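Local coordinates for protein putative immunoglobulin A1 protease (Bacteroides ovatus, PDB 3N6Z) that is of unconfirmed function but is possibly an immunoglobulin A1 protease, built largely as a parallel beta-solenoid, at residues 175-178 / 182-185; 236-241 / 347-352; 263-268 / 285-290; 269-274 / 355-360. One frame throughout, in Å; residues are numbered along the deposited sequence.

Contact 1: 175-178 / 182-185; sequences GEVI and AAGG
Val177 and Gly185 bring the two backbones together at a CA–CA distance of 6.6 Å, wider than the spacing of paired strands, as the chain rounds a corner of the parallel beta-solenoid. Strands 176-179 and 183-184 lie in separate sheets, each aligned with the equivalent strands of neighbouring coils, so the contact joins two faces within one turn and is made by side chains rather than backbone pairing. Val177 carries it. With CG1 anti to the backbone N (chi1 174°), the two methyls are spread along the opposing segment. CG1 meets the methyl of Ala183, 4.1 Å from its CB, in a purely apolar touch. The other branch, CG2, lies beside the backbone N and reaches the chain further on, 4.3 Å from CA of Gly185. Gly184 and Gly185 offer only backbone to the valine, and a CB on either would point away from segment 175-178. All four touching residues are buried. Val140 on strand 138-141 and Ile149 also pack on Val177, tying this corner to the preceding coil. Both branches of Val177 come close to a single carbonyl, with Gly184 O 3.8 Å from CG1 and 3.5 Å from CG2.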
# COMPACT_ATOMS: atom_id res chain seq x y z
N GLY A 175 2.43 0.67 -11.36
CA GLY A 175 1.77 -0.40 -12.09
C GLY A 175 0.25 -0.33 -11.98
O GLY A 175 -0.33 0.73 -12.23
N GLU A 176 -0.37 -1.44 -11.61
CA GLU A 176 -1.82 -1.54 -11.57
C GLU A 176 -2.33 -2.47 -10.50
O GLU A 176 -1.73 -3.51 -10.23
CB GLU A 176 -2.40 -1.97 -12.92
CG GLU A 176 -2.00 -3.37 -13.34
CD GLU A 176 -2.67 -3.87 -14.62
OE1 GLU A 176 -3.61 -3.23 -15.12
OE2 GLU A 176 -2.26 -4.93 -15.12
N VAL A 177 -3.45 -2.06 -9.90
CA VAL A 177 -4.19 -2.81 -8.92
C VAL A 177 -5.65 -2.83 -9.38
O VAL A 177 -6.26 -1.76 -9.59
CB VAL A 177 -4.21 -2.05 -7.53
CG1 VAL A 177 -5.11 -2.77 -6.54
CG2 VAL A 177 -2.85 -1.83 -7.05
N ILE A 178 -6.23 -4.04 -9.43
CA ILE A 178 -7.66 -4.24 -9.66
C ILE A 178 -8.17 -5.10 -8.50
O ILE A 178 -7.75 -6.24 -8.33
CB ILE A 178 -7.97 -4.89 -11.02
CG1 ILE A 178 -7.40 -4.05 -12.13
CG2 ILE A 178 -9.51 -5.11 -11.16
CD1 ILE A 178 -7.47 -4.72 -13.49
N ALA A 182 -12.07 -3.66 -2.01
CA ALA A 182 -11.09 -2.60 -1.68
C ALA A 182 -10.01 -2.60 -2.75
O ALA A 182 -9.72 -3.64 -3.35
CB ALA A 182 -10.47 -2.79 -0.28
N ALA A 183 -9.40 -1.46 -2.97
CA ALA A 183 -8.27 -1.36 -3.87
C ALA A 183 -7.41 -0.20 -3.42
O ALA A 183 -7.92 0.92 -3.23
CB ALA A 183 -8.70 -1.19 -5.35
N GLY A 184 -6.12 -0.45 -3.20
CA GLY A 184 -5.18 0.62 -2.88
C GLY A 184 -3.86 0.46 -3.58
O GLY A 184 -3.43 -0.65 -3.86
N GLY A 185 -3.17 1.58 -3.81
CA GLY A 185 -1.87 1.47 -4.46
C GLY A 185 -0.84 0.72 -3.63
O GLY A 185 0.01 0.03 -4.16

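Contact 2: 236-241 / 347-352; sequences NCYAYG and NLWKKG
Tyr238 and Trp349 join a face of the parallel beta-solenoid to the C-terminal hairpin that packs against it: strand 237-239 belongs to the nine-strand parallel sheet, strand 349-350 to the two-strand antiparallel ribbon. The backbones stay well apart, 10.3 Å between the CA atoms of Asn236 and Trp349, so the rings span the gap. Aromatic contact comes first. The two side chains run past each other in opposite directions, and Trp349 CZ3 arrives at the edge of the tyrosine ring, near its plane, 3.8 Å from Tyr238 CE1. The same carbon is 4.0 Å from Tyr238 CD1, so one side of the phenol meets the six-membered end of the indole. Trp349 is turned this way with CG beside its own backbone N (chi1 -62°). Leu348 CD2 rests over one indole face, 3.8 Å above the plane, while Phe359 meets the indole edge-to-face. An alanine in place of Trp349 would probably open a gap beside the Tyr238 ring and leave Asn203 OD1 without its indole N-H.

Two polar atoms find partners outside the pair. Tyr238 OH is hydrogen-bonded to Pro357 O, which ties the tyrosine's far end to the residue just before strand 358-359; Trp349 NE1 bonds to Asn203 OD1. Ile341 of helix 334-344 packs on both rings. At the corner of the coil, the carbonyl of Asn236 lies at the indole edge, near the ring plane, with its O 3.5 Å from Trp349 CZ2.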
# COMPACT_ATOMS: atom_id res chain seq x y z
N ASN A 236 2.85 11.30 5.61
CA ASN A 236 3.88 11.55 4.63
C ASN A 236 3.74 10.65 3.41
O ASN A 236 4.69 10.04 2.93
CB ASN A 236 5.28 11.47 5.24
CG ASN A 236 5.43 12.27 6.56
OD1 ASN A 236 6.08 11.81 7.47
ND2 ASN A 236 4.83 13.43 6.64
N CYS A 237 2.52 10.57 2.90
CA CYS A 237 2.25 9.79 1.68
C CYS A 237 1.60 10.63 0.61
O CYS A 237 0.86 11.56 0.90
CB CYS A 237 1.34 8.59 1.95
SG CYS A 237 2.07 7.33 3.03
N TYR A 238 1.86 10.28 -0.64
CA TYR A 238 1.12 10.84 -1.77
C TYR A 238 0.95 9.82 -2.87
O TYR A 238 1.69 8.84 -2.94
CB TYR A 238 1.76 12.16 -2.27
CG TYR A 238 2.68 12.09 -3.45
CD1 TYR A 238 4.03 11.74 -3.33
CD2 TYR A 238 2.21 12.39 -4.72
CE1 TYR A 238 4.87 11.70 -4.45
CE2 TYR A 238 3.04 12.37 -5.83
CZ TYR A 238 4.37 12.00 -5.70
OH TYR A 238 5.17 12.00 -6.82
N ALA A 239 -0.01 10.08 -3.76
CA ALA A 239 -0.27 9.22 -4.89
C ALA A 239 -0.58 10.04 -6.12
O ALA A 239 -1.11 11.15 -6.03
CB ALA A 239 -1.42 8.24 -4.59
N TYR A 240 -0.27 9.47 -7.28
CA TYR A 240 -0.59 10.11 -8.55
C TYR A 240 -1.09 9.20 -9.63
O TYR A 240 -1.39 9.66 -10.76
CB TYR A 240 0.52 11.03 -9.01
CG TYR A 240 1.86 10.45 -9.40
CD1 TYR A 240 2.79 10.08 -8.45
CD2 TYR A 240 2.25 10.42 -10.75
CE1 TYR A 240 4.06 9.67 -8.80
CE2 TYR A 240 3.53 9.97 -11.12
CZ TYR A 240 4.44 9.63 -10.12
OH TYR A 240 5.72 9.19 -10.40
N GLY A 241 -1.28 7.92 -9.33
CA GLY A 241 -2.00 7.07 -10.30
C GLY A 241 -3.52 7.26 -10.29
O GLY A 241 -4.11 7.61 -9.28
N ASN A 347 16.04 13.91 3.32
CA ASN A 347 16.99 12.80 3.16
C ASN A 347 16.47 11.63 2.32
O ASN A 347 17.26 10.81 1.87
CB ASN A 347 17.44 12.30 4.54
CG ASN A 347 18.18 13.38 5.34
OD1 ASN A 347 18.94 14.18 4.79
ND2 ASN A 347 17.94 13.40 6.65
N LEU A 348 15.14 11.56 2.14
CA LEU A 348 14.46 10.48 1.42
C LEU A 348 13.94 10.96 0.07
O LEU A 348 14.18 10.32 -0.95
CB LEU A 348 13.29 9.93 2.25
CG LEU A 348 12.39 8.90 1.58
CD1 LEU A 348 13.19 7.64 1.22
CD2 LEU A 348 11.17 8.60 2.48
N TRP A 349 13.19 12.06 0.11
CA TRP A 349 12.47 12.55 -1.05
C TRP A 349 13.35 13.47 -1.91
O TRP A 349 14.25 14.15 -1.41
CB TRP A 349 11.23 13.28 -0.62
CG TRP A 349 10.21 12.50 0.13
CD1 TRP A 349 10.08 12.44 1.49
CD2 TRP A 349 9.12 11.74 -0.41
NE1 TRP A 349 8.97 11.69 1.82
CE2 TRP A 349 8.36 11.26 0.67
CE3 TRP A 349 8.69 11.46 -1.72
CZ2 TRP A 349 7.21 10.50 0.50
CZ3 TRP A 349 7.57 10.70 -1.90
CH2 TRP A 349 6.83 10.23 -0.79
N LYS A 350 13.06 13.49 -3.21
CA LYS A 350 13.65 14.48 -4.13
C LYS A 350 12.64 14.86 -5.19
O LYS A 350 11.69 14.11 -5.44
CB LYS A 350 14.94 13.97 -4.78
CG LYS A 350 14.75 12.79 -5.75
CD LYS A 350 16.03 12.48 -6.53
CE LYS A 350 15.84 11.28 -7.45
NZ LYS A 350 17.10 10.94 -8.21
N LYS A 351 12.85 16.02 -5.81
CA LYS A 351 11.99 16.42 -6.91
C LYS A 351 12.36 15.55 -8.12
O LYS A 351 13.53 15.24 -8.34
CB LYS A 351 12.11 17.94 -7.19
CG LYS A 351 11.48 18.73 -6.08
CD LYS A 351 11.42 20.22 -6.32
CE LYS A 351 11.13 20.92 -5.00
NZ LYS A 351 11.03 22.38 -5.17
N GLY A 352 11.35 15.12 -8.85
CA GLY A 352 11.55 14.35 -10.05
C GLY A 352 11.59 15.32 -11.22
O GLY A 352 11.05 16.44 -11.15

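Contact 3: 263-268 / 285-290; sequences IAIKNS and RIVGVS
Ile265 and Val287 point toward each other from separate strands, and their side chains cross at a slant, meeting through one methyl apiece: Ile265 CD1 lies 3.7 Å from Val287 CG2. The isoleucine reaches this far because its chain is fully extended beyond CG1 (chi2 180°), which sends CD1 outward as the leading atom. On the other side, Val287 turns CG2 to its partner, the branch lying beside the backbone N. Ile286 adds a second touch from the neighbouring position, its CG2 at 4.2 Å from Ile265 CD1, so a single methyl is met by two consecutive residues. Such successive residues would face opposite ways in a regular strand; here Ile286 and Val287 both face Phe327, which fits a classic beta bulge and is consistent with both pointing toward segment 263-268. Cys299 on strand 299-302 packs on both Ile265 and Ile286, enlarging the apolar cluster with the next coil.

Beyond the isoleucine the chain turns a corner at Asn267, which has left-handed backbone angles. The corner is spanned by a bond from Ser268 OG to Lys266 O, 3.0 Å long, in which the hydroxyl stands above the carbonyl plane, 58° out of it. Strand 263-266 pairs in parallel with 233-235 and 294-296, and strand 287-289 with 254-257; branched aliphatic residues from different faces meeting in this way are characteristic of the interior of a parallel beta-solenoid.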
# COMPACT_ATOMS: atom_id res chain seq x y z
N ILE A 263 -9.12 6.88 11.69
CA ILE A 263 -7.78 7.02 11.15
C ILE A 263 -7.30 8.42 11.44
O ILE A 263 -8.10 9.34 11.58
CB ILE A 263 -7.75 6.79 9.58
CG1 ILE A 263 -6.34 6.40 9.10
CG2 ILE A 263 -8.35 7.96 8.77
CD1 ILE A 263 -6.27 5.92 7.63
N ALA A 264 -5.99 8.60 11.43
CA ALA A 264 -5.36 9.92 11.26
C ALA A 264 -4.63 9.89 9.92
O ALA A 264 -3.95 8.93 9.60
CB ALA A 264 -4.37 10.25 12.43
N ILE A 265 -4.82 10.95 9.15
CA ILE A 265 -4.05 11.17 7.92
C ILE A 265 -3.40 12.55 8.09
O ILE A 265 -4.10 13.57 8.24
CB ILE A 265 -4.85 11.10 6.60
CG1 ILE A 265 -5.62 9.78 6.51
CG2 ILE A 265 -3.90 11.27 5.39
CD1 ILE A 265 -6.44 9.62 5.26
N LYS A 266 -2.07 12.56 8.05
CA LYS A 266 -1.28 13.75 8.32
C LYS A 266 -0.22 13.91 7.26
O LYS A 266 0.41 12.94 6.85
CB LYS A 266 -0.60 13.66 9.69
CG LYS A 266 -1.59 13.44 10.86
CD LYS A 266 -0.86 13.37 12.24
CE LYS A 266 -1.77 12.82 13.35
NZ LYS A 266 -1.07 12.44 14.63
N ASN A 267 0.03 15.15 6.85
CA ASN A 267 1.12 15.47 5.94
C ASN A 267 1.11 14.55 4.73
O ASN A 267 2.04 13.80 4.48
CB ASN A 267 2.47 15.39 6.67
CG ASN A 267 2.55 16.36 7.80
OD1 ASN A 267 2.74 15.98 8.99
ND2 ASN A 267 2.43 17.60 7.48
N SER A 268 0.02 14.62 3.98
CA SER A 268 -0.23 13.77 2.83
C SER A 268 -0.85 14.55 1.70
O SER A 268 -1.38 15.67 1.89
CB SER A 268 -1.07 12.55 3.24
OG SER A 268 -0.31 11.71 4.16
N ARG A 285 -11.13 14.17 -2.43
CA ARG A 285 -9.73 14.31 -2.86
C ARG A 285 -8.83 13.49 -1.94
O ARG A 285 -7.84 12.93 -2.41
CB ARG A 285 -9.26 15.75 -2.98
CG ARG A 285 -10.08 16.58 -3.93
CD ARG A 285 -9.42 17.93 -4.27
NE ARG A 285 -9.36 18.80 -3.10
CZ ARG A 285 -9.39 20.13 -3.13
NH1 ARG A 285 -9.40 20.78 -4.30
NH2 ARG A 285 -9.42 20.80 -1.99
N ILE A 286 -9.13 13.46 -0.63
CA ILE A 286 -8.33 12.67 0.32
C ILE A 286 -9.02 11.35 0.70
O ILE A 286 -8.42 10.27 0.60
CB ILE A 286 -7.97 13.49 1.60
CG1 ILE A 286 -7.44 14.90 1.26
CG2 ILE A 286 -6.93 12.75 2.47
CD1 ILE A 286 -6.16 14.88 0.41
N VAL A 287 -10.25 11.45 1.21
CA VAL A 287 -11.01 10.29 1.72
C VAL A 287 -12.39 10.27 1.09
O VAL A 287 -13.09 11.30 1.05
CB VAL A 287 -11.16 10.33 3.26
CG1 VAL A 287 -11.92 9.11 3.73
CG2 VAL A 287 -9.81 10.48 3.97
N GLY A 288 -12.83 9.08 0.65
CA GLY A 288 -14.12 8.93 -0.05
C GLY A 288 -15.38 8.61 0.73
O GLY A 288 -16.47 8.99 0.27
N VAL A 289 -15.26 7.95 1.89
CA VAL A 289 -16.42 7.47 2.65
C VAL A 289 -16.18 7.57 4.14
O VAL A 289 -15.12 7.14 4.64
CB VAL A 289 -16.77 5.97 2.36
CG1 VAL A 289 -18.12 5.58 3.03
CG2 VAL A 289 -16.76 5.67 0.87
N SER A 290 -17.20 8.07 4.87
CA SER A 290 -17.17 8.23 6.32
C SER A 290 -15.94 9.02 6.75
O SER A 290 -15.36 8.77 7.81
CB SER A 290 -17.27 6.87 7.02
OG SER A 290 -18.58 6.34 6.81

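Contact 4: 269-274 / 355-360; sequences AAWSNL and GYPIFQ
Trp271, with the largest area buried here, meets Tyr356 in a T-shaped aromatic pair that fastens the C-terminal segment 355-360 to the parallel beta-solenoid, just past strand 268-270. The edge of the tyrosine is directed at the indole face: its ring centroid lies 4.8 Å from that of the five-membered ring, and the planes are inclined at 59°. Tyr356 CE1 makes the approach, 3.4 Å above the indole plane and displaced toward the rim, with Trp271 CE2 and NE1 nearest to it. The tryptophan holds its CG anti to the backbone N (chi1 -152°), which swings the indole toward the C-terminal segment.

Beyond the pyrrole ring, the benzo end is met by backbone and proline. Pro357 crosses the indole at about a right angle, its CD 3.8 Å from Trp271 CZ3, and Gly355 O comes within 3.5 Å of Trp271 CH2. Gly355 has a positive phi (97°), with backbone angles at which any side chain would collide with the preceding carbonyl oxygen. A serine at Trp271 would probably leave the Tyr356 edge without the face it leans on and open a gap beside Pro357.

Neighbours complete the site: Tyr240 stacks on Tyr356, and Ala334 and Leu337 of helix 334-344 pack on Trp271. The tyrosine's outer end is joined to the tryptophan's own backbone through a water, which donates to Trp271 O at 2.7 Å and is hydrogen-bonded to Tyr356 OH at 2.8 Å.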
# COMPACT_ATOMS: atom_id res chain seq x y z
N ALA A 269 -0.77 14.01 0.49
CA ALA A 269 -1.25 14.74 -0.68
C ALA A 269 -1.85 13.83 -1.75
O ALA A 269 -1.31 12.74 -2.05
CB ALA A 269 -0.11 15.57 -1.31
N ALA A 270 -2.94 14.29 -2.36
CA ALA A 270 -3.58 13.62 -3.48
C ALA A 270 -3.16 14.28 -4.77
O ALA A 270 -3.32 15.50 -4.93
CB ALA A 270 -5.12 13.65 -3.32
N TRP A 271 -2.67 13.49 -5.70
CA TRP A 271 -2.27 13.97 -7.02
C TRP A 271 -2.77 13.05 -8.11
O TRP A 271 -2.22 13.03 -9.23
CB TRP A 271 -0.75 14.19 -7.04
CG TRP A 271 -0.20 15.20 -7.95
CD1 TRP A 271 -0.73 15.64 -9.13
CD2 TRP A 271 1.06 15.86 -7.79
NE1 TRP A 271 0.11 16.60 -9.68
CE2 TRP A 271 1.21 16.74 -8.89
CE3 TRP A 271 2.05 15.82 -6.82
CZ2 TRP A 271 2.36 17.55 -9.05
CZ3 TRP A 271 3.17 16.62 -6.97
CH2 TRP A 271 3.32 17.47 -8.08
N SER A 272 -3.87 12.34 -7.84
CA SER A 272 -4.50 11.41 -8.77
C SER A 272 -5.81 11.97 -9.31
O SER A 272 -6.57 12.60 -8.58
CB SER A 272 -4.82 10.10 -8.04
OG SER A 272 -3.65 9.48 -7.57
N ASN A 273 -6.13 11.65 -10.57
CA ASN A 273 -7.49 11.81 -11.07
C ASN A 273 -8.38 10.71 -10.47
O ASN A 273 -7.94 9.55 -10.36
CB ASN A 273 -7.50 11.71 -12.59
CG ASN A 273 -6.72 12.84 -13.25
OD1 ASN A 273 -6.74 13.97 -12.77
ND2 ASN A 273 -6.05 12.53 -14.37
N LEU A 274 -9.59 11.09 -10.05
CA LEU A 274 -10.47 10.25 -9.25
C LEU A 274 -11.81 10.14 -9.94
O LEU A 274 -12.43 11.17 -10.27
CB LEU A 274 -10.66 10.86 -7.86
CG LEU A 274 -9.41 11.28 -7.08
CD1 LEU A 274 -9.82 11.87 -5.73
CD2 LEU A 274 -8.50 10.06 -6.84
N GLY A 355 8.26 16.77 -12.31
CA GLY A 355 7.46 17.46 -11.30
C GLY A 355 6.98 16.58 -10.17
O GLY A 355 6.65 17.11 -9.10
N TYR A 356 6.96 15.26 -10.38
CA TYR A 356 6.47 14.36 -9.34
C TYR A 356 7.62 13.94 -8.44
O TYR A 356 8.60 13.37 -8.91
CB TYR A 356 5.82 13.12 -9.95
CG TYR A 356 4.54 13.36 -10.71
CD1 TYR A 356 3.37 13.73 -10.07
CD2 TYR A 356 4.51 13.19 -12.11
CE1 TYR A 356 2.20 13.96 -10.75
CE2 TYR A 356 3.32 13.39 -12.81
CZ TYR A 356 2.17 13.80 -12.12
OH TYR A 356 1.00 13.98 -12.80
N PRO A 357 7.51 14.19 -7.12
CA PRO A 357 8.56 13.75 -6.21
C PRO A 357 8.68 12.23 -6.15
O PRO A 357 7.68 11.51 -6.26
CB PRO A 357 8.13 14.34 -4.86
CG PRO A 357 7.30 15.49 -5.21
CD PRO A 357 6.55 15.07 -6.43
N ILE A 358 9.90 11.78 -5.96
CA ILE A 358 10.23 10.37 -5.84
C ILE A 358 11.26 10.22 -4.71
O ILE A 358 11.57 11.19 -4.05
CB ILE A 358 10.69 9.76 -7.21
CG1 ILE A 358 11.94 10.48 -7.72
CG2 ILE A 358 9.55 9.82 -8.23
CD1 ILE A 358 12.53 9.87 -8.96
N PHE A 359 11.78 9.02 -4.48
CA PHE A 359 12.83 8.87 -3.51
C PHE A 359 14.17 9.07 -4.18
O PHE A 359 14.31 8.85 -5.39
CB PHE A 359 12.82 7.47 -2.84
CG PHE A 359 11.55 7.12 -2.11
CD1 PHE A 359 10.73 8.05 -1.52
CD2 PHE A 359 11.22 5.78 -1.99
CE1 PHE A 359 9.59 7.66 -0.82
CE2 PHE A 359 10.12 5.37 -1.26
CZ PHE A 359 9.30 6.32 -0.71
N GLN A 360 15.17 9.37 -3.37
CA GLN A 360 16.52 9.54 -3.88
C GLN A 360 17.03 8.26 -4.53
O GLN A 360 17.84 8.31 -5.46
CB GLN A 360 17.42 10.04 -2.78
CG GLN A 360 17.07 11.52 -2.51
CD GLN A 360 17.77 12.12 -1.36
OE1 GLN A 360 18.92 11.80 -1.09
NE2 GLN A 360 17.07 13.02 -0.65
O HOH W 1 -1.59 13.36 -11.83

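In the fold
Contact 1 comes first along the chain and stands apart, its centre 16 to 18 Å from the others and touching none. Like contact 3 it joins different faces of the coils and so belongs to the solenoid itself. Contacts 2 and 4 lie only 6 Å apart between centres and do a different job: strand 237-239 and the residue just after its neighbour 268-270 receive Trp349 and residues 355-357 of the C-terminal ribbon, their segments alternating along the chain. Contact 3 is nested within the span closed by contact 2 and adjoins both through successive coils. The tail after helix 334-344 thus returns to cover coils formed some 80 to 106 residues earlier.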